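D-isomer specific 2-hydroxyacid dehydrogenase family protein (Aeromonas salmonicida subsp. salmonicida, PDB 3HG7) probably acts as an NAD-dependent oxidoreductase, as expected for the D-isomer specific 2-hydroxyacid dehydrogenase family. Local coordinates at residues 105-110 with 225-230; 154-159 with 177-182; 16-21 with 284-289. The protein carries 1 engineered substitution. One frame throughout, in Å; residues are numbered along the deposited sequence. Where two conformers were deposited one is given.

Contact 1 of 3, residues 105-110 with 225-230; sequences EYVFGH and ILFNVG
Phe227 leaves strand 225-228 pointing at helix 100-115, and its ring lodges among Tyr106, Val107 and His110. Its CB heads toward the helix, and chi1 of -72° sets CG anti to the carbonyl carbon, beside the backbone N. The first ortho carbon, CD1, sits 4.1 Å from Tyr106 CE2, which meets the phenyl ring at its edge; Val107 CG2 is a second neighbour of CD1. One atom further out, CE1 packs 3.6 Å from His110 CB, again near the ring plane. At the tip, CZ comes 3.3 Å from Val107 O, a backbone carbonyl of the helix. One face is taken by Val107 CG1, which stands 4.1 Å from the ring centroid and only 11° off the ring normal, a CH-pi contact over the centre. Two residues on, just past the strand, Val229 CG1 continues the apolar surface and touches Tyr106 CE2 at 3.7 Å. The tyrosine also lies against His110, one turn further along its own helix, whose CD2 sits above one face toward the rim, while the tyrosine hydroxyl is hydrogen-bonded to Thr277 OG1. At the end of the strand, Asn228 OD1 accepts from Gly230 N (3.2 Å) in an Asx turn, the donor lying above the carbonyl plane. Leu111 of helix 100-115 and Val253 of strand 251-254 also touch Phe227. Helix segment 105-110 and strand 225-228 run roughly antiparallel (153°), their axes 10.5 Å apart at closest approach. No hydrogen bond links them. This is helix-on-sheet packing in the putative NAD-binding Rossmann domain: apolar packing, one CH-pi contact and a carbonyl oxygen laid against the phenyl rim join the helix to the parallel sheet, and the polar tip of Tyr106 is satisfied by a third part of the chain.

Contact 2 of 3, residues 154-159 with 177-182; sequences HIAHTG and AGFDQV
Ala177 meets His157 in the loop that leads into strand 181-183. Its CB lies 3.9 Å from His157 CE1, and its carbonyl O is closer still to that same carbon, at 3.6 Å. Next comes Gly178, whose phi of 96° puts it in the positive-phi region that glycine enters easily. Its CA sits over the centre of the imidazole face, 3.8 Å from the ring centroid and 14° off the normal, a CH-pi contact made with the backbone itself. The ring is positioned by its ND1, hydrogen-bonded back to Gln153 O one turn earlier in helix 150-161. On its carbonyl side, Gly178 turns to the neighbouring helix residue: its O is 3.6 Å from Ala156 CB.

Phe179 starts with its CB directed away from the helix, yet its ring returns to it. CG stands anti to the carbonyl carbon (chi1 -61°). Ala156 CB packs over the centre of one phenyl face, 3.9 Å from the centroid. Ile145 of strand 142-146 and Val166 of strand 165-169 touch both Ala156 and Phe179. Asp180 forms a salt bridge to Lys160 and accepts a hydrogen bond from Val166 N at its OD2, before Gln181 and Val182 enter strand 181-183, one edge of the sheet.

Helix 150-161 joins strands 142-146 and 165-169 in a beta-alpha-beta crossover; a glycine pattern consistent with the Rossmann GxGxxG, which Phe179 also touches, runs into its first turn. Methyl, CH and ring faces carry the contact without a hydrogen bond across it, and the buried Gly178 O has no polar partner in the model.

Contact 3 of 3, residues 16-21 with 284-289; sequences AHYERL and SFPDDV
Different first torsions send the side chains of His17 and Tyr18 off their helix to meet the same residue, Pro286. In His17, CG stands anti to the backbone N (chi1 -158°); in Tyr18, it stands anti to the carbonyl carbon (chi1 -74°). Pro286 CB then lies over a face of each ring, displaced toward the rim, 3.7 Å from the imidazole centroid and 4.0 Å from the phenol centroid. Both are CH-pi contacts. Pro286 CG adds a close approach to His17 ND1, at 3.3 Å. Leu21, one turn on, brings CD1 to 3.7 Å from Pro286 O.

At the exposed side, Asp287 OD1 approaches His17 NE2 to 3.2 Å, with the carboxylate turned 78° from the imidazole plane. On the inner side, the phenol tip reaches Val289: Tyr18 OH is 3.2 Å from Val289 CB, tight packing near the ring plane. That hydroxyl donates to a water at 2.7 Å, and the water donates in turn to Ser284 O. Met52 of strand 50-53 touches both Tyr18 and Val289.

Helix 15-24 thus lies beside the first turn of helix 286-301, where the chain rejoins its N-terminal domain. The chemistry is mainly apolar, with one proline CB set on two aromatic faces; a water supplies a polar link from the tyrosine to the backbone before the helix.

How the contacts relate
Contacts 1 and 2 belong to one domain, built on the seven-stranded parallel sheet; contact 3 belongs to the other, built on the five-stranded parallel sheet. The centres of contacts 1 and 2 are about 15 Å apart and their helices, 100-115 and 150-161, touch: Phe108 of the first packs on Ile155, Thr158 and Gly159 of the second. Contact 3 lies about 26 Å from contact 1 and about 30 Å from contact 2, centre to centre, touching neither. Along the chain the three are nested, 2 within 1 within 3, so the probable NAD-binding domain is inserted between the halves that contact 3 brings together.

Contact 1 of 3, residues 105-110 with 225-230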
ATOM      1  N   GLU A 105      -5.759   4.269   9.910  1.00 15.30           N
ATOM      2  CA  GLU A 105      -5.860   5.730   9.990  1.00 16.12           C
ATOM      3  C   GLU A 105      -6.344   6.351   8.679  1.00 13.90           C
ATOM      4  O   GLU A 105      -7.183   7.239   8.676  1.00 10.97           O
ATOM      5  CB  GLU A 105      -4.510   6.324  10.391  1.00 17.01           C
ATOM      6  CG  GLU A 105      -4.038   5.936  11.804  1.00 20.12           C
ATOM      7  CD  GLU A 105      -2.611   6.405  12.069  1.00 18.08           C
ATOM      8  OE1 GLU A 105      -2.025   7.077  11.183  1.00 20.39           O
ATOM      9  OE2 GLU A 105      -2.077   6.124  13.167  1.00 20.54           O
ATOM     10  N   TYR A 106      -5.790   5.881   7.566  1.00 14.13           N
ATOM     11  CA  TYR A 106      -6.140   6.402   6.249  1.00 13.62           C
ATOM     12  C   TYR A 106      -7.578   6.046   5.917  1.00 13.15           C
ATOM     13  O   TYR A 106      -8.376   6.909   5.496  1.00 12.05           O
ATOM     14  CB  TYR A 106      -5.211   5.783   5.184  1.00 14.75           C
ATOM     15  CG  TYR A 106      -5.590   6.139   3.771  1.00 10.62           C
ATOM     16  CD1 TYR A 106      -5.050   7.269   3.157  1.00 16.02           C
ATOM     17  CD2 TYR A 106      -6.447   5.309   3.035  1.00 16.40           C
ATOM     18  CE1 TYR A 106      -5.370   7.590   1.855  1.00 12.19           C
ATOM     19  CE2 TYR A 106      -6.795   5.611   1.739  1.00 12.42           C
ATOM     20  CZ  TYR A 106      -6.252   6.756   1.165  1.00 16.07           C
ATOM     21  OH  TYR A 106      -6.564   7.083  -0.104  1.00 13.62           O
ATOM     22  N   VAL A 107      -7.919   4.780   6.119  1.00 11.71           N
ATOM     23  CA  VAL A 107      -9.209   4.291   5.697  1.00 11.47           C
ATOM     24  C   VAL A 107     -10.279   4.969   6.564  1.00 11.11           C
ATOM     25  O   VAL A 107     -11.230   5.507   6.025  1.00 10.97           O
ATOM     26  CB  VAL A 107      -9.308   2.746   5.815  1.00 11.72           C
ATOM     27  CG1 VAL A 107     -10.779   2.274   5.744  1.00 11.32           C
ATOM     28  CG2 VAL A 107      -8.460   2.072   4.681  1.00 11.52           C
ATOM     29  N   PHE A 108     -10.084   4.971   7.885  1.00 11.81           N
ATOM     30  CA  PHE A 108     -11.133   5.536   8.770  1.00 13.00           C
ATOM     31  C   PHE A 108     -11.143   7.077   8.780  1.00 12.08           C
ATOM     32  O   PHE A 108     -12.180   7.667   8.969  1.00 12.06           O
ATOM     33  CB  PHE A 108     -11.080   4.910  10.160  1.00 14.75           C
ATOM     34  CG  PHE A 108     -11.701   3.552  10.209  1.00 15.64           C
ATOM     35  CD1 PHE A 108     -12.991   3.390  10.700  1.00 14.81           C
ATOM     36  CD2 PHE A 108     -11.027   2.448   9.724  1.00 15.25           C
ATOM     37  CE1 PHE A 108     -13.595   2.118  10.716  1.00 15.82           C
ATOM     38  CE2 PHE A 108     -11.601   1.179   9.741  1.00 15.08           C
ATOM     39  CZ  PHE A 108     -12.900   1.020  10.244  1.00 13.79           C
ATOM     40  N   GLY A 109     -10.000   7.734   8.556  1.00 11.29           N
ATOM     41  CA  GLY A 109     -10.002   9.179   8.364  1.00 11.58           C
ATOM     42  C   GLY A 109     -10.845   9.542   7.142  1.00 11.62           C
ATOM     43  O   GLY A 109     -11.717  10.421   7.201  1.00 11.65           O
ATOM     44  N   HIS A 110     -10.617   8.837   6.044  1.00 11.58           N
ATOM     45  CA  HIS A 110     -11.357   9.117   4.816  1.00 10.56           C
ATOM     46  C   HIS A 110     -12.828   8.729   4.984  1.00 10.19           C
ATOM     47  O   HIS A 110     -13.731   9.418   4.521  1.00  9.08           O
ATOM     48  CB  HIS A 110     -10.757   8.400   3.626  1.00 12.69           C
ATOM     49  CG  HIS A 110      -9.625   9.159   2.999  1.00 13.59           C
ATOM     50  ND1 HIS A 110      -9.835  10.189   2.112  1.00 15.10           N
ATOM     51  CD2 HIS A 110      -8.286   9.052   3.143  1.00 14.08           C
ATOM     52  CE1 HIS A 110      -8.671  10.680   1.723  1.00 13.35           C
ATOM     53  NE2 HIS A 110      -7.713  10.026   2.350  1.00 16.35           N
ATOM     54  N   ILE A 225     -19.063   2.734  -0.279  1.00 19.43           N
ATOM     55  CA  ILE A 225     -17.832   3.489  -0.435  1.00 19.47           C
ATOM     56  C   ILE A 225     -16.798   2.420  -0.691  1.00 18.57           C
ATOM     57  O   ILE A 225     -16.655   1.492   0.097  1.00 19.64           O
ATOM     58  CB  ILE A 225     -17.488   4.289   0.845  1.00 20.43           C
ATOM     59  CG1 ILE A 225     -18.608   5.303   1.124  1.00 24.08           C
ATOM     60  CG2 ILE A 225     -16.121   4.998   0.696  1.00 24.14           C
ATOM     61  CD1 ILE A 225     -18.627   5.887   2.530  1.00 21.72           C
ATOM     62  N   LEU A 226     -16.083   2.555  -1.793  1.00 18.69           N
ATOM     63  CA  LEU A 226     -15.012   1.625  -2.146  1.00 17.87           C
ATOM     64  C   LEU A 226     -13.644   2.261  -2.008  1.00 17.34           C
ATOM     65  O   LEU A 226     -13.422   3.292  -2.610  1.00 17.95           O
ATOM     66  CB  LEU A 226     -15.176   1.180  -3.601  1.00 18.89           C
ATOM     67  CG  LEU A 226     -14.032   0.353  -4.215  1.00 21.60           C
ATOM     68  CD1 LEU A 226     -13.839  -0.963  -3.473  1.00 20.07           C
ATOM     69  CD2 LEU A 226     -14.299   0.102  -5.684  1.00 19.55           C
ATOM     70  N   PHE A 227     -12.749   1.626  -1.241  1.00 16.64           N
ATOM     71  CA  PHE A 227     -11.327   2.029  -1.145  1.00 16.31           C
ATOM     72  C   PHE A 227     -10.467   1.073  -1.940  1.00 17.64           C
ATOM     73  O   PHE A 227     -10.604  -0.158  -1.799  1.00 17.72           O
ATOM     74  CB  PHE A 227     -10.816   1.929   0.291  1.00 16.41           C
ATOM     75  CG  PHE A 227     -11.351   2.988   1.220  1.00 15.02           C
ATOM     76  CD1 PHE A 227     -10.526   4.003   1.659  1.00 16.41           C
ATOM     77  CD2 PHE A 227     -12.662   2.926   1.699  1.00 16.43           C
ATOM     78  CE1 PHE A 227     -11.011   4.997   2.530  1.00 15.25           C
ATOM     79  CE2 PHE A 227     -13.159   3.895   2.563  1.00 15.46           C
ATOM     80  CZ  PHE A 227     -12.322   4.926   2.993  1.00 16.33           C
ATOM     81  N   ASN A 228      -9.528   1.621  -2.707  1.00 18.03           N
ATOM     82  CA  ASN A 228      -8.478   0.786  -3.250  1.00 17.67           C
ATOM     83  C   ASN A 228      -7.125   1.277  -2.820  1.00 18.15           C
ATOM     84  O   ASN A 228      -6.692   2.360  -3.227  1.00 17.72           O
ATOM     85  CB  ASN A 228      -8.504   0.705  -4.763  1.00 17.90           C
ATOM     86  CG  ASN A 228      -7.513  -0.364  -5.299  1.00 17.53           C
ATOM     87  OD1 ASN A 228      -7.053  -1.238  -4.551  1.00 19.66           O
ATOM     88  ND2 ASN A 228      -7.181  -0.277  -6.568  1.00 19.08           N
ATOM     89  N   VAL A 229      -6.475   0.472  -1.992  1.00 20.30           N
ATOM     90  CA  VAL A 229      -5.154   0.804  -1.483  1.00 23.28           C
ATOM     91  C   VAL A 229      -4.127  -0.309  -1.789  1.00 24.72           C
ATOM     92  O   VAL A 229      -3.000  -0.263  -1.293  1.00 26.01           O
ATOM     93  CB  VAL A 229      -5.220   1.016   0.017  1.00 24.69           C
ATOM     94  CG1 VAL A 229      -6.059   2.256   0.356  1.00 19.64           C
ATOM     95  CG2 VAL A 229      -5.859  -0.206   0.657  1.00 19.96           C
ATOM     96  N   GLY A 230      -4.527  -1.313  -2.577  1.00 24.52           N
ATOM     97  CA  GLY A 230      -3.621  -2.387  -3.008  1.00 24.89           C
ATOM     98  C   GLY A 230      -2.805  -2.002  -4.232  1.00 25.50           C
ATOM     99  O   GLY A 230      -1.731  -1.422  -4.106  1.00 25.46           O
TER

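Contact 2 of 3, residues 154-159 with 177-182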
ATOM      1  N   HIS A 154      -5.644  -5.356  10.588  1.00 18.98           N
ATOM      2  CA  HIS A 154      -5.691  -4.139  11.411  1.00 18.85           C
ATOM      3  C   HIS A 154      -6.947  -3.294  11.115  1.00 17.45           C
ATOM      4  O   HIS A 154      -7.630  -2.823  12.048  1.00 16.11           O
ATOM      5  CB  HIS A 154      -4.412  -3.306  11.326  1.00 20.23           C
ATOM      6  CG  HIS A 154      -4.212  -2.414  12.514  1.00 23.08           C
ATOM      7  ND1 HIS A 154      -4.883  -1.219  12.667  1.00 21.90           N
ATOM      8  CD2 HIS A 154      -3.429  -2.550  13.613  1.00 22.54           C
ATOM      9  CE1 HIS A 154      -4.519  -0.655  13.805  1.00 23.00           C
ATOM     10  NE2 HIS A 154      -3.640  -1.445  14.402  1.00 23.15           N
ATOM     11  N   ILE A 155      -7.276  -3.168   9.828  1.00 16.03           N
ATOM     12  CA  ILE A 155      -8.466  -2.412   9.410  1.00 14.68           C
ATOM     13  C   ILE A 155      -9.693  -3.103   9.967  1.00 13.95           C
ATOM     14  O   ILE A 155     -10.712  -2.453  10.285  1.00 13.56           O
ATOM     15  CB  ILE A 155      -8.573  -2.332   7.868  1.00 13.75           C
ATOM     16  CG1 ILE A 155      -7.364  -1.580   7.269  1.00 15.29           C
ATOM     17  CG2 ILE A 155      -9.841  -1.613   7.430  1.00 14.93           C
ATOM     18  CD1 ILE A 155      -7.189  -1.864   5.822  1.00 13.13           C
ATOM     19  N   ALA A 156      -9.612  -4.425  10.076  1.00 13.26           N
ATOM     20  CA  ALA A 156     -10.689  -5.220  10.681  1.00 12.90           C
ATOM     21  C   ALA A 156     -10.911  -4.882  12.156  1.00 13.64           C
ATOM     22  O   ALA A 156     -12.061  -4.595  12.574  1.00 13.54           O
ATOM     23  CB  ALA A 156     -10.414  -6.698  10.492  1.00 12.73           C
ATOM     24  N   HIS A 157      -9.840  -4.894  12.949  1.00 15.11           N
ATOM     25  CA  HIS A 157      -9.969  -4.538  14.372  1.00 17.73           C
ATOM     26  C   HIS A 157     -10.530  -3.130  14.562  1.00 16.97           C
ATOM     27  O   HIS A 157     -11.317  -2.887  15.487  1.00 17.32           O
ATOM     28  CB  HIS A 157      -8.638  -4.681  15.105  1.00 20.31           C
ATOM     29  CG  HIS A 157      -8.265  -6.107  15.389  1.00 21.15           C
ATOM     30  ND1 HIS A 157      -7.476  -6.856  14.539  1.00 21.79           N
ATOM     31  CD2 HIS A 157      -8.621  -6.937  16.400  1.00 21.77           C
ATOM     32  CE1 HIS A 157      -7.329  -8.073  15.036  1.00 21.48           C
ATOM     33  NE2 HIS A 157      -8.016  -8.148  16.162  1.00 22.11           N
ATOM     34  N   THR A 158     -10.109  -2.199  13.699  1.00 16.33           N
ATOM     35  CA  THR A 158     -10.637  -0.836  13.757  1.00 15.72           C
ATOM     36  C   THR A 158     -12.123  -0.784  13.423  1.00 14.95           C
ATOM     37  O   THR A 158     -12.873  -0.095  14.106  1.00 14.01           O
ATOM     38  CB  THR A 158      -9.831   0.145  12.884  1.00 16.80           C
ATOM     39  OG1 THR A 158      -8.437  -0.096  13.100  1.00 18.70           O
ATOM     40  CG2 THR A 158     -10.176   1.606  13.248  1.00 17.80           C
ATOM     41  N   GLY A 159     -12.565  -1.506  12.394  1.00 15.02           N
ATOM     42  CA  GLY A 159     -14.011  -1.549  12.112  1.00 15.87           C
ATOM     43  C   GLY A 159     -14.821  -2.107  13.276  1.00 16.56           C
ATOM     44  O   GLY A 159     -15.842  -1.525  13.670  1.00 15.79           O
ATOM     45  N   ALA A 177      -7.947 -13.082  12.774  1.00 33.89           N
ATOM     46  CA  ALA A 177      -8.336 -12.199  13.883  1.00 32.13           C
ATOM     47  C   ALA A 177      -8.916 -10.876  13.379  1.00 31.06           C
ATOM     48  O   ALA A 177      -8.403 -10.282  12.430  1.00 30.29           O
ATOM     49  CB  ALA A 177      -7.152 -11.944  14.812  1.00 31.59           C
ATOM     50  N   GLY A 178      -9.995 -10.429  14.016  1.00 30.32           N
ATOM     51  CA  GLY A 178     -10.620  -9.156  13.653  1.00 28.89           C
ATOM     52  C   GLY A 178     -11.787  -9.299  12.697  1.00 27.19           C
ATOM     53  O   GLY A 178     -12.658  -8.442  12.664  1.00 26.54           O
ATOM     54  N   PHE A 179     -11.793 -10.366  11.903  1.00 26.59           N
ATOM     55  CA  PHE A 179     -12.906 -10.655  10.999  1.00 26.07           C
ATOM     56  C   PHE A 179     -14.001 -11.520  11.670  1.00 26.01           C
ATOM     57  O   PHE A 179     -13.718 -12.584  12.246  1.00 25.50           O
ATOM     58  CB  PHE A 179     -12.411 -11.353   9.727  1.00 25.60           C
ATOM     59  CG  PHE A 179     -11.446 -10.542   8.910  1.00 40.25           C
ATOM     60  CD1 PHE A 179     -11.896  -9.801   7.821  1.00 26.09           C
ATOM     61  CD2 PHE A 179     -10.084 -10.528   9.210  1.00 25.53           C
ATOM     62  CE1 PHE A 179     -11.005  -9.036   7.046  1.00 40.33           C
ATOM     63  CE2 PHE A 179      -9.193  -9.767   8.444  1.00 40.34           C
ATOM     64  CZ  PHE A 179      -9.662  -9.023   7.356  1.00 25.85           C
ATOM     65  N   ASP A 180     -15.251 -11.068  11.581  1.00 25.76           N
ATOM     66  CA  ASP A 180     -16.402 -11.887  11.991  1.00 26.03           C
ATOM     67  C   ASP A 180     -16.479 -13.210  11.239  1.00 26.67           C
ATOM     68  O   ASP A 180     -16.777 -14.274  11.816  1.00 26.62           O
ATOM     69  CB  ASP A 180     -17.694 -11.116  11.757  1.00 25.61           C
ATOM     70  CG  ASP A 180     -17.819  -9.928  12.665  1.00 31.54           C
ATOM     71  OD1 ASP A 180     -17.163  -9.933  13.730  1.00 26.05           O
ATOM     72  OD2 ASP A 180     -18.571  -8.992  12.326  1.00 25.30           O
ATOM     73  N   GLN A 181     -16.240 -13.125   9.937  1.00 26.99           N
ATOM     74  CA  GLN A 181     -16.253 -14.275   9.057  1.00 27.80           C
ATOM     75  C   GLN A 181     -15.320 -13.958   7.891  1.00 29.45           C
ATOM     76  O   GLN A 181     -15.194 -12.795   7.470  1.00 29.85           O
ATOM     77  CB  GLN A 181     -17.680 -14.555   8.571  1.00 27.31           C
ATOM     78  CG  GLN A 181     -17.837 -15.846   7.807  1.00 48.35           C
ATOM     79  CD  GLN A 181     -18.598 -16.894   8.581  1.00 27.52           C
ATOM     80  OE1 GLN A 181     -18.038 -17.571   9.449  1.00 48.45           O
ATOM     81  NE2 GLN A 181     -19.881 -17.049   8.258  1.00 48.45           N
ATOM     82  N   VAL A 182     -14.622 -14.981   7.414  1.00 30.32           N
ATOM     83  CA  VAL A 182     -13.829 -14.855   6.210  1.00 31.23           C
ATOM     84  C   VAL A 182     -14.358 -15.773   5.120  1.00 32.50           C
ATOM     85  O   VAL A 182     -14.575 -16.973   5.342  1.00 32.56           O
ATOM     86  CB  VAL A 182     -12.335 -15.097   6.455  1.00 31.46           C
ATOM     87  CG1 VAL A 182     -11.547 -14.801   5.183  1.00 22.88           C
ATOM     88  CG2 VAL A 182     -11.836 -14.209   7.593  1.00 22.84           C
TER

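Contact 3 of 3, residues 16-21 with 284-289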
ATOM      1  N   ALA A  16      19.290  10.701   4.799  1.00 12.25           N
ATOM      2  CA  ALA A  16      19.806  11.377   5.969  1.00 14.73           C
ATOM      3  C   ALA A  16      19.319  10.677   7.254  1.00 14.81           C
ATOM      4  O   ALA A  16      20.114  10.423   8.170  1.00 13.75           O
ATOM      5  CB  ALA A  16      19.438  12.878   5.947  1.00 15.80           C
ATOM      6  N   HIS A  17      18.036  10.325   7.270  1.00 14.82           N
ATOM      7  CA  HIS A  17      17.418   9.627   8.391  1.00 16.25           C
ATOM      8  C   HIS A  17      18.024   8.214   8.499  1.00 15.57           C
ATOM      9  O   HIS A  17      18.455   7.800   9.570  1.00 16.37           O
ATOM     10  CB  HIS A  17      15.900   9.561   8.193  1.00 18.15           C
ATOM     11  CG  HIS A  17      15.115   9.352   9.456  1.00 20.81           C
ATOM     12  ND1 HIS A  17      13.762   9.624   9.552  1.00 19.90           N
ATOM     13  CD2 HIS A  17      15.499   8.922  10.682  1.00 20.16           C
ATOM     14  CE1 HIS A  17      13.347   9.339  10.776  1.00 21.58           C
ATOM     15  NE2 HIS A  17      14.386   8.915  11.483  1.00 20.06           N
ATOM     16  N   TYR A  18      18.079   7.488   7.388  1.00 13.32           N
ATOM     17  CA  TYR A  18      18.690   6.131   7.435  1.00 13.09           C
ATOM     18  C   TYR A  18      20.131   6.133   7.936  1.00 14.22           C
ATOM     19  O   TYR A  18      20.548   5.236   8.705  1.00 14.41           O
ATOM     20  CB  TYR A  18      18.583   5.416   6.072  1.00 12.83           C
ATOM     21  CG  TYR A  18      17.173   4.954   5.814  1.00 14.97           C
ATOM     22  CD1 TYR A  18      16.535   4.081   6.716  1.00 13.81           C
ATOM     23  CD2 TYR A  18      16.475   5.364   4.677  1.00 13.00           C
ATOM     24  CE1 TYR A  18      15.209   3.682   6.511  1.00 15.10           C
ATOM     25  CE2 TYR A  18      15.175   4.956   4.453  1.00 14.67           C
ATOM     26  CZ  TYR A  18      14.543   4.109   5.373  1.00 14.42           C
ATOM     27  OH  TYR A  18      13.237   3.677   5.168  1.00 15.23           O
ATOM     28  N   GLU A  19      20.918   7.098   7.462  1.00 15.34           N
ATOM     29  CA  GLU A  19      22.335   7.163   7.853  1.00 16.69           C
ATOM     30  C   GLU A  19      22.485   7.381   9.358  1.00 17.40           C
ATOM     31  O   GLU A  19      23.329   6.733   9.991  1.00 18.34           O
ATOM     32  CB  GLU A  19      23.070   8.254   7.066  1.00 17.88           C
ATOM     33  CG  GLU A  19      24.543   8.407   7.403  1.00 22.27           C
ATOM     34  CD  GLU A  19      25.237   9.420   6.511  1.00 20.41           C
ATOM     35  OE1 GLU A  19      24.789  10.575   6.478  1.00 22.66           O
ATOM     36  OE2 GLU A  19      26.229   9.051   5.850  1.00 23.21           O
ATOM     37  N   ARG A  20      21.680   8.300   9.897  1.00 17.75           N
ATOM     38  CA  ARG A  20      21.660   8.572  11.333  0.50 17.61           C
ATOM     39  C   ARG A  20      21.287   7.303  12.090  1.00 17.85           C
ATOM     40  O   ARG A  20      21.984   6.918  13.018  1.00 18.41           O
ATOM     41  CB  ARG A  20      20.682   9.703  11.676  0.50 17.10           C
ATOM     42  CG  ARG A  20      20.392   9.869  13.166  0.50 27.32           C
ATOM     43  CD  ARG A  20      19.759  11.217  13.483  0.50 15.53           C
ATOM     44  NE  ARG A  20      18.466  11.400  12.839  0.50 26.83           N
ATOM     45  CZ  ARG A  20      17.367  10.720  13.145  0.50 15.04           C
ATOM     46  NH1 ARG A  20      17.395   9.774  14.074  0.50 26.41           N
ATOM     47  NH2 ARG A  20      16.240  10.982  12.503  0.50 26.57           N
ATOM     48  N   LEU A  21      20.211   6.650  11.680  1.00 17.70           N
ATOM     49  CA  LEU A  21      19.714   5.467  12.389  1.00 18.28           C
ATOM     50  C   LEU A  21      20.692   4.299  12.360  1.00 18.48           C
ATOM     51  O   LEU A  21      20.945   3.632  13.390  1.00 18.14           O
ATOM     52  CB  LEU A  21      18.389   5.031  11.785  1.00 19.06           C
ATOM     53  CG  LEU A  21      17.138   5.845  12.129  1.00 16.35           C
ATOM     54  CD1 LEU A  21      16.038   5.512  11.169  1.00 20.03           C
ATOM     55  CD2 LEU A  21      16.746   5.541  13.597  1.00 20.09           C
ATOM     56  N   SER A 284       6.518   4.435   4.305  1.00 15.65           N
ATOM     57  CA  SER A 284       7.501   3.561   4.955  1.00 16.11           C
ATOM     58  C   SER A 284       8.351   4.455   5.831  1.00 16.47           C
ATOM     59  O   SER A 284       9.265   5.143   5.326  1.00 18.08           O
ATOM     60  CB  SER A 284       8.439   2.912   3.903  1.00 14.65           C
ATOM     61  OG  SER A 284       7.760   1.915   3.141  1.00 17.74           O
ATOM     62  N   PHE A 285       8.077   4.457   7.125  1.00 14.32           N
ATOM     63  CA  PHE A 285       8.747   5.367   8.029  1.00 15.61           C
ATOM     64  C   PHE A 285      10.123   4.832   8.363  1.00 15.78           C
ATOM     65  O   PHE A 285      10.250   3.619   8.632  1.00 14.40           O
ATOM     66  CB  PHE A 285       7.896   5.599   9.278  1.00 17.83           C
ATOM     67  CG  PHE A 285       6.777   6.584   9.037  1.00 18.29           C
ATOM     68  CD1 PHE A 285       6.959   7.945   9.296  1.00 18.91           C
ATOM     69  CD2 PHE A 285       5.574   6.168   8.474  1.00 18.43           C
ATOM     70  CE1 PHE A 285       5.927   8.849   9.036  1.00 17.73           C
ATOM     71  CE2 PHE A 285       4.548   7.088   8.210  1.00 18.14           C
ATOM     72  CZ  PHE A 285       4.734   8.409   8.500  1.00 18.25           C
ATOM     73  N   PRO A 286      11.164   5.699   8.323  1.00 16.65           N
ATOM     74  CA  PRO A 286      12.520   5.134   8.385  1.00 17.43           C
ATOM     75  C   PRO A 286      12.799   4.405   9.692  1.00 18.32           C
ATOM     76  O   PRO A 286      13.469   3.379   9.670  1.00 16.67           O
ATOM     77  CB  PRO A 286      13.429   6.359   8.239  1.00 17.96           C
ATOM     78  CG  PRO A 286      12.599   7.320   7.444  1.00 20.22           C
ATOM     79  CD  PRO A 286      11.174   7.121   7.909  1.00 17.78           C
ATOM     80  N   ASP A 287      12.260   4.900  10.810  1.00 19.89           N
ATOM     81  CA  ASP A 287      12.450   4.220  12.094  1.00 21.91           C
ATOM     82  C   ASP A 287      12.013   2.759  12.004  1.00 20.64           C
ATOM     83  O   ASP A 287      12.693   1.870  12.528  1.00 20.58           O
ATOM     84  CB  ASP A 287      11.727   4.947  13.245  1.00 26.09           C
ATOM     85  CG  ASP A 287      12.340   6.312  13.559  1.00 38.03           C
ATOM     86  OD1 ASP A 287      12.049   7.283  12.830  1.00 29.54           O
ATOM     87  OD2 ASP A 287      13.096   6.433  14.547  1.00 28.45           O
ATOM     88  N   ASP A 288      10.904   2.484  11.324  1.00 19.19           N
ATOM     89  CA  ASP A 288      10.444   1.097  11.239  1.00 19.88           C
ATOM     90  C   ASP A 288      11.157   0.280  10.176  1.00 18.25           C
ATOM     91  O   ASP A 288      11.403  -0.913  10.367  1.00 17.56           O
ATOM     92  CB  ASP A 288       8.951   1.035  11.012  1.00 22.51           C
ATOM     93  CG  ASP A 288       8.169   1.443  12.246  1.00 32.76           C
ATOM     94  OD1 ASP A 288       8.750   1.553  13.349  1.00 25.47           O
ATOM     95  OD2 ASP A 288       6.964   1.638  12.119  1.00 25.60           O
ATOM     96  N   VAL A 289      11.486   0.929   9.066  1.00 16.47           N
ATOM     97  CA  VAL A 289      12.220   0.252   7.995  1.00 16.26           C
ATOM     98  C   VAL A 289      13.654  -0.079   8.478  1.00 14.57           C
ATOM     99  O   VAL A 289      14.172  -1.146   8.181  1.00 13.39           O
ATOM    100  CB  VAL A 289      12.252   1.095   6.690  1.00 16.40           C
ATOM    101  CG1 VAL A 289      13.119   0.411   5.609  1.00 15.99           C
ATOM    102  CG2 VAL A 289      10.850   1.322   6.142  1.00 15.79           C
TER
HETATM  103  O   HOH W   1      11.663   5.298   3.716  1.00 27.24           O